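Local atomic coordinates of circadian clock oscillator protein KaiA (Nostoc sp., PDB entry 1R5Q), a protein that probably stimulates autophosphorylation of its partner KaiC within the KaiABC oscillator, the main circadian regulator of cyanobacteria. Residues 17-20 with 21-25; 6-9 with 10-14. One frame throughout, in Å; residues are numbered along the deposited sequence.

Contact 1 of 2, residues 17-20 with 21-25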
loop_
_atom_site.group_PDB
_atom_site.type_symbol
_atom_site.label_atom_id
_atom_site.label_comp_id
_atom_site.label_asym_id
_atom_site.label_seq_id
_atom_site.Cartn_x
_atom_site.Cartn_y
_atom_site.Cartn_z
ATOM N N ASP A 17 1.247 -0.733 7.397
ATOM C CA ASP A 17 2.480 -0.467 6.653
ATOM C C ASP A 17 2.271 0.543 5.519
ATOM O O ASP A 17 3.121 1.421 5.291
ATOM C CB ASP A 17 3.029 -1.773 6.070
ATOM C CG ASP A 17 3.495 -2.768 7.154
ATOM O OD1 ASP A 17 3.700 -3.944 6.812
ATOM O OD2 ASP A 17 3.667 -2.379 8.332
ATOM N N TYR A 18 1.146 0.400 4.818
ATOM C CA TYR A 18 0.800 1.258 3.691
ATOM C C TYR A 18 0.528 2.667 4.197
ATOM O O TYR A 18 0.855 3.639 3.521
ATOM C CB TYR A 18 -0.444 0.730 2.959
ATOM C CG TYR A 18 -0.683 1.378 1.601
ATOM C CD1 TYR A 18 0.120 1.056 0.506
ATOM C CD2 TYR A 18 -1.674 2.353 1.426
ATOM C CE1 TYR A 18 -0.056 1.694 -0.743
ATOM C CE2 TYR A 18 -1.853 2.996 0.196
ATOM C CZ TYR A 18 -1.036 2.653 -0.887
ATOM O OH TYR A 18 -1.214 3.252 -2.104
ATOM N N ARG A 19 -0.075 2.772 5.381
ATOM C CA ARG A 19 -0.360 4.086 5.971
ATOM C C ARG A 19 0.970 4.835 6.122
ATOM O O ARG A 19 1.090 5.997 5.739
ATOM C CB ARG A 19 -1.029 3.940 7.348
ATOM C CG ARG A 19 -1.204 5.280 8.074
ATOM C CD ARG A 19 -1.730 5.120 9.497
ATOM N NE ARG A 19 -3.112 4.651 9.527
ATOM C CZ ARG A 19 -3.469 3.439 9.942
ATOM N NH1 ARG A 19 -2.536 2.583 10.363
ATOM N NH2 ARG A 19 -4.752 3.080 9.933
ATOM N N GLN A 20 1.968 4.162 6.684
ATOM C CA GLN A 20 3.282 4.771 6.859
ATOM C C GLN A 20 3.938 5.149 5.512
ATOM O O GLN A 20 4.689 6.126 5.441
ATOM C CB GLN A 20 4.195 3.838 7.670
ATOM C CG GLN A 20 3.816 3.717 9.175
ATOM C CD GLN A 20 3.562 5.079 9.855
ATOM O OE1 GLN A 20 4.362 6.017 9.729
ATOM N NE2 GLN A 20 2.439 5.186 10.581
ATOM N N ILE A 21 3.659 4.394 4.443
ATOM C CA ILE A 21 4.223 4.728 3.125
ATOM C C ILE A 21 3.549 6.014 2.633
ATOM O O ILE A 21 4.212 6.942 2.149
ATOM C CB ILE A 21 3.984 3.582 2.078
ATOM C CG1 ILE A 21 4.872 2.381 2.418
ATOM C CG2 ILE A 21 4.277 4.096 0.629
ATOM C CD1 ILE A 21 4.462 1.071 1.727
ATOM N N LEU A 22 2.231 6.084 2.748
ATOM C CA LEU A 22 1.537 7.288 2.316
ATOM C C LEU A 22 2.050 8.531 3.084
ATOM O O LEU A 22 2.377 9.538 2.477
ATOM C CB LEU A 22 0.030 7.149 2.547
ATOM C CG LEU A 22 -0.760 6.183 1.649
ATOM C CD1 LEU A 22 -2.166 5.973 2.206
ATOM C CD2 LEU A 22 -0.815 6.734 0.230
ATOM N N LEU A 23 2.119 8.437 4.412
ATOM C CA LEU A 23 2.549 9.560 5.239
ATOM C C LEU A 23 4.003 9.972 5.057
ATOM O O LEU A 23 4.400 11.067 5.471
ATOM C CB LEU A 23 2.264 9.262 6.717
ATOM C CG LEU A 23 0.763 9.074 7.013
ATOM C CD1 LEU A 23 0.518 8.834 8.509
ATOM C CD2 LEU A 23 0.009 10.309 6.528
ATOM N N SER A 24 4.820 9.116 4.455
ATOM C CA SER A 24 6.199 9.521 4.240
ATOM C C SER A 24 6.497 9.635 2.751
ATOM O O SER A 24 7.619 9.963 2.367
ATOM C CB SER A 24 7.150 8.514 4.868
ATOM O OG SER A 24 7.252 7.380 4.044
ATOM N N TYR A 25 5.488 9.396 1.911
ATOM C CA TYR A 25 5.701 9.406 0.468
ATOM C C TYR A 25 6.232 10.694 -0.150
ATOM O O TYR A 25 7.017 10.664 -1.107
ATOM C CB TYR A 25 4.423 9.034 -0.280
ATOM C CG TYR A 25 4.720 8.669 -1.723
ATOM C CD1 TYR A 25 5.263 7.415 -2.046
ATOM C CD2 TYR A 25 4.506 9.583 -2.763
ATOM C CE1 TYR A 25 5.587 7.086 -3.352
ATOM C CE2 TYR A 25 4.828 9.247 -4.090
ATOM C CZ TYR A 25 5.371 8.002 -4.364
ATOM O OH TYR A 25 5.747 7.687 -5.643
#
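Tyr18 and Leu22, one turn apart on helix 8-24, make the main apolar pair of this contact. CD1 of Leu22 lies 3.6 Å from Tyr18 CE2, approaching the ring at a slant. The phenol is placed there by its first torsion, which swings CG opposite the backbone N (chi1 -167°) and leans the ring along the helix toward Leu22. Beyond the pair, Tyr18 OH is hydrogen-bonded to His57 ND1, and Leu22 also rests on Phe64 of helix 50-67 and Thr84 of helix 82-100. Cutting Leu22 back to an alanine would remove CG and both methyls, and is likely to leave a gap beside the tyrosine ring and take away the contacts with Phe64 and Thr84. The side chains of Leu23 and Arg19 lie side by side, pointing the same way, with CD1 of Leu23 4.0 Å from Arg19 CG, while the guanidinium reaches Glu63 in a salt bridge.

Backbone bonds tie the same turns. Ile21 N bonds Asp17 O at 3.1 Å, and the isoleucine side chain packs on Ile36 and Phe39 of helix 33-45. Leu22 N to Tyr18 O is 2.9 Å and nearly straight at 168°; Leu23 N to Arg19 O, 3.0 Å, is also nearly straight. The chemistry implies a buried aromatic-aliphatic face whose phenol hydroxyl is fixed by His57, and toward the helix end a carbonyl, Gln20 O, held by Ser24 OG at 3.2 Å as well as by a weak bond from Ser24 N.

Contact 2 of 2, residues 6-9 with 10-14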
loop_
_atom_site.group_PDB
_atom_site.type_symbol
_atom_site.label_atom_id
_atom_site.label_comp_id
_atom_site.label_asym_id
_atom_site.label_seq_id
_atom_site.Cartn_x
_atom_site.Cartn_y
_atom_site.Cartn_z
ATOM N N ASP A 6 -7.059 -15.359 11.777
ATOM C CA ASP A 6 -7.147 -15.496 10.310
ATOM C C ASP A 6 -6.416 -14.470 9.412
ATOM O O ASP A 6 -5.434 -13.851 9.812
ATOM C CB ASP A 6 -8.626 -15.514 9.909
ATOM C CG ASP A 6 -9.324 -14.197 10.228
ATOM O OD1 ASP A 6 -10.550 -14.100 10.012
ATOM O OD2 ASP A 6 -8.640 -13.254 10.691
ATOM N N GLN A 7 -6.930 -14.299 8.191
ATOM C CA GLN A 7 -6.341 -13.387 7.198
ATOM C C GLN A 7 -6.251 -11.924 7.648
ATOM O O GLN A 7 -5.316 -11.203 7.274
ATOM C CB GLN A 7 -7.115 -13.461 5.870
ATOM C CG GLN A 7 -8.505 -12.843 5.905
ATOM C CD GLN A 7 -9.285 -13.041 4.605
ATOM O OE1 GLN A 7 -10.353 -12.450 4.410
ATOM N NE2 GLN A 7 -8.758 -13.876 3.715
ATOM N N GLN A 8 -7.219 -11.485 8.445
ATOM C CA GLN A 8 -7.226 -10.114 8.924
ATOM C C GLN A 8 -5.966 -9.729 9.689
ATOM O O GLN A 8 -5.609 -8.553 9.727
ATOM C CB GLN A 8 -8.464 -9.855 9.791
ATOM C CG GLN A 8 -9.758 -9.773 8.985
ATOM C CD GLN A 8 -9.645 -8.835 7.785
ATOM O OE1 GLN A 8 -9.039 -7.751 7.867
ATOM N NE2 GLN A 8 -10.243 -9.242 6.664
ATOM N N ILE A 9 -5.293 -10.701 10.306
ATOM C CA ILE A 9 -4.066 -10.388 11.039
ATOM C C ILE A 9 -3.052 -9.728 10.094
ATOM O O ILE A 9 -2.494 -8.675 10.400
ATOM C CB ILE A 9 -3.428 -11.652 11.681
ATOM C CG1 ILE A 9 -4.286 -12.113 12.867
ATOM C CG2 ILE A 9 -2.000 -11.343 12.166
ATOM C CD1 ILE A 9 -3.663 -13.234 13.678
ATOM N N LEU A 10 -2.838 -10.336 8.933
ATOM C CA LEU A 10 -1.892 -9.790 7.967
ATOM C C LEU A 10 -2.436 -8.566 7.242
ATOM O O LEU A 10 -1.713 -7.583 7.054
ATOM C CB LEU A 10 -1.491 -10.853 6.943
ATOM C CG LEU A 10 -0.655 -10.320 5.779
ATOM C CD1 LEU A 10 0.648 -9.698 6.293
ATOM C CD2 LEU A 10 -0.381 -11.472 4.811
ATOM N N LEU A 11 -3.700 -8.620 6.832
ATOM C CA LEU A 11 -4.291 -7.495 6.113
ATOM C C LEU A 11 -4.274 -6.198 6.926
ATOM O O LEU A 11 -4.210 -5.105 6.347
ATOM C CB LEU A 11 -5.724 -7.816 5.669
ATOM C CG LEU A 11 -5.911 -8.917 4.605
ATOM C CD1 LEU A 11 -7.389 -8.991 4.169
ATOM C CD2 LEU A 11 -5.032 -8.619 3.390
ATOM N N GLN A 12 -4.343 -6.308 8.257
ATOM C CA GLN A 12 -4.310 -5.113 9.108
ATOM C C GLN A 12 -2.878 -4.603 9.225
ATOM O O GLN A 12 -2.637 -3.385 9.259
ATOM C CB GLN A 12 -4.892 -5.398 10.505
ATOM C CG GLN A 12 -6.421 -5.360 10.550
ATOM C CD GLN A 12 -7.004 -4.074 9.951
ATOM O OE1 GLN A 12 -7.784 -4.111 8.984
ATOM N NE2 GLN A 12 -6.626 -2.932 10.518
ATOM N N GLN A 13 -1.925 -5.527 9.280
ATOM C CA GLN A 13 -0.519 -5.142 9.343
ATOM C C GLN A 13 -0.154 -4.429 8.024
ATOM O O GLN A 13 0.533 -3.405 8.024
ATOM C CB GLN A 13 0.373 -6.374 9.538
ATOM C CG GLN A 13 0.240 -7.037 10.923
ATOM C CD GLN A 13 1.108 -8.288 11.097
ATOM O OE1 GLN A 13 1.203 -8.840 12.197
ATOM N NE2 GLN A 13 1.734 -8.742 10.008
ATOM N N LEU A 14 -0.614 -4.981 6.899
ATOM C CA LEU A 14 -0.332 -4.381 5.598
ATOM C C LEU A 14 -0.935 -2.987 5.498
ATOM O O LEU A 14 -0.308 -2.078 4.967
ATOM C CB LEU A 14 -0.868 -5.275 4.474
ATOM C CG LEU A 14 -0.069 -6.569 4.337
ATOM C CD1 LEU A 14 -0.761 -7.504 3.347
ATOM C CD2 LEU A 14 1.343 -6.241 3.898
#
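The N-terminal turns of helix 8-24 open here with a capping bond, and Gln7 O then receives the amides of Leu10 and Leu11 from the next turn. The cap comes from Asp6, whose OD2 accepts Gln8 N at 3.2 Å; the amide meets this oxygen from above the carboxylate plane, 66° out of it. Such a carboxylate would be expected to interact favourably with the positive end of the helix dipole.

Of the two bonds to Gln7 O, that from Leu11 N is nearly straight (175°) and in the carbonyl plane at 3.1 Å, whereas that from Leu10 N is weak. Gln12 N continues the pattern to Gln8 O at 3.0 Å, and Gln13 N to Ile9 O is weak.

Among the side chains, Gln8 folds back at its second torsion (chi2 -49°), which brings its amide beside Leu11, the two side chains at a slant, with Gln8 NE2 3.8 Å from Leu11 CD1. Inward, Leu14 packs on Phe39, Ala42 and Val43 of helix 33-45. Gln13 runs beside Ile9, both pointing the same way, and its chain runs close to the backbone oxygen there, with Gln13 CG 3.2 Å from Ile9 O.

Overall arrangement
Both contacts belong to helix 8-24 and follow in series: contact 2 covers its start, contact 1 its last turns, and their centres lie about 17 Å apart. They do not touch beyond this shared helix. Contact 2 lies at the surface, its centre about 13 Å from that of the chain, whereas the centre of contact 1, partly buried, is about 8 Å from it. Phe39 of helix 33-45 is met from both ends, by Leu14 of segment 10-14 and by Tyr18 and Ile21 of contact 1. Contact 1 also touches helices 50-67 and 82-100, so the helix runs from an outlying capped end into the four-helix bundle of the KaiA C-terminal domain.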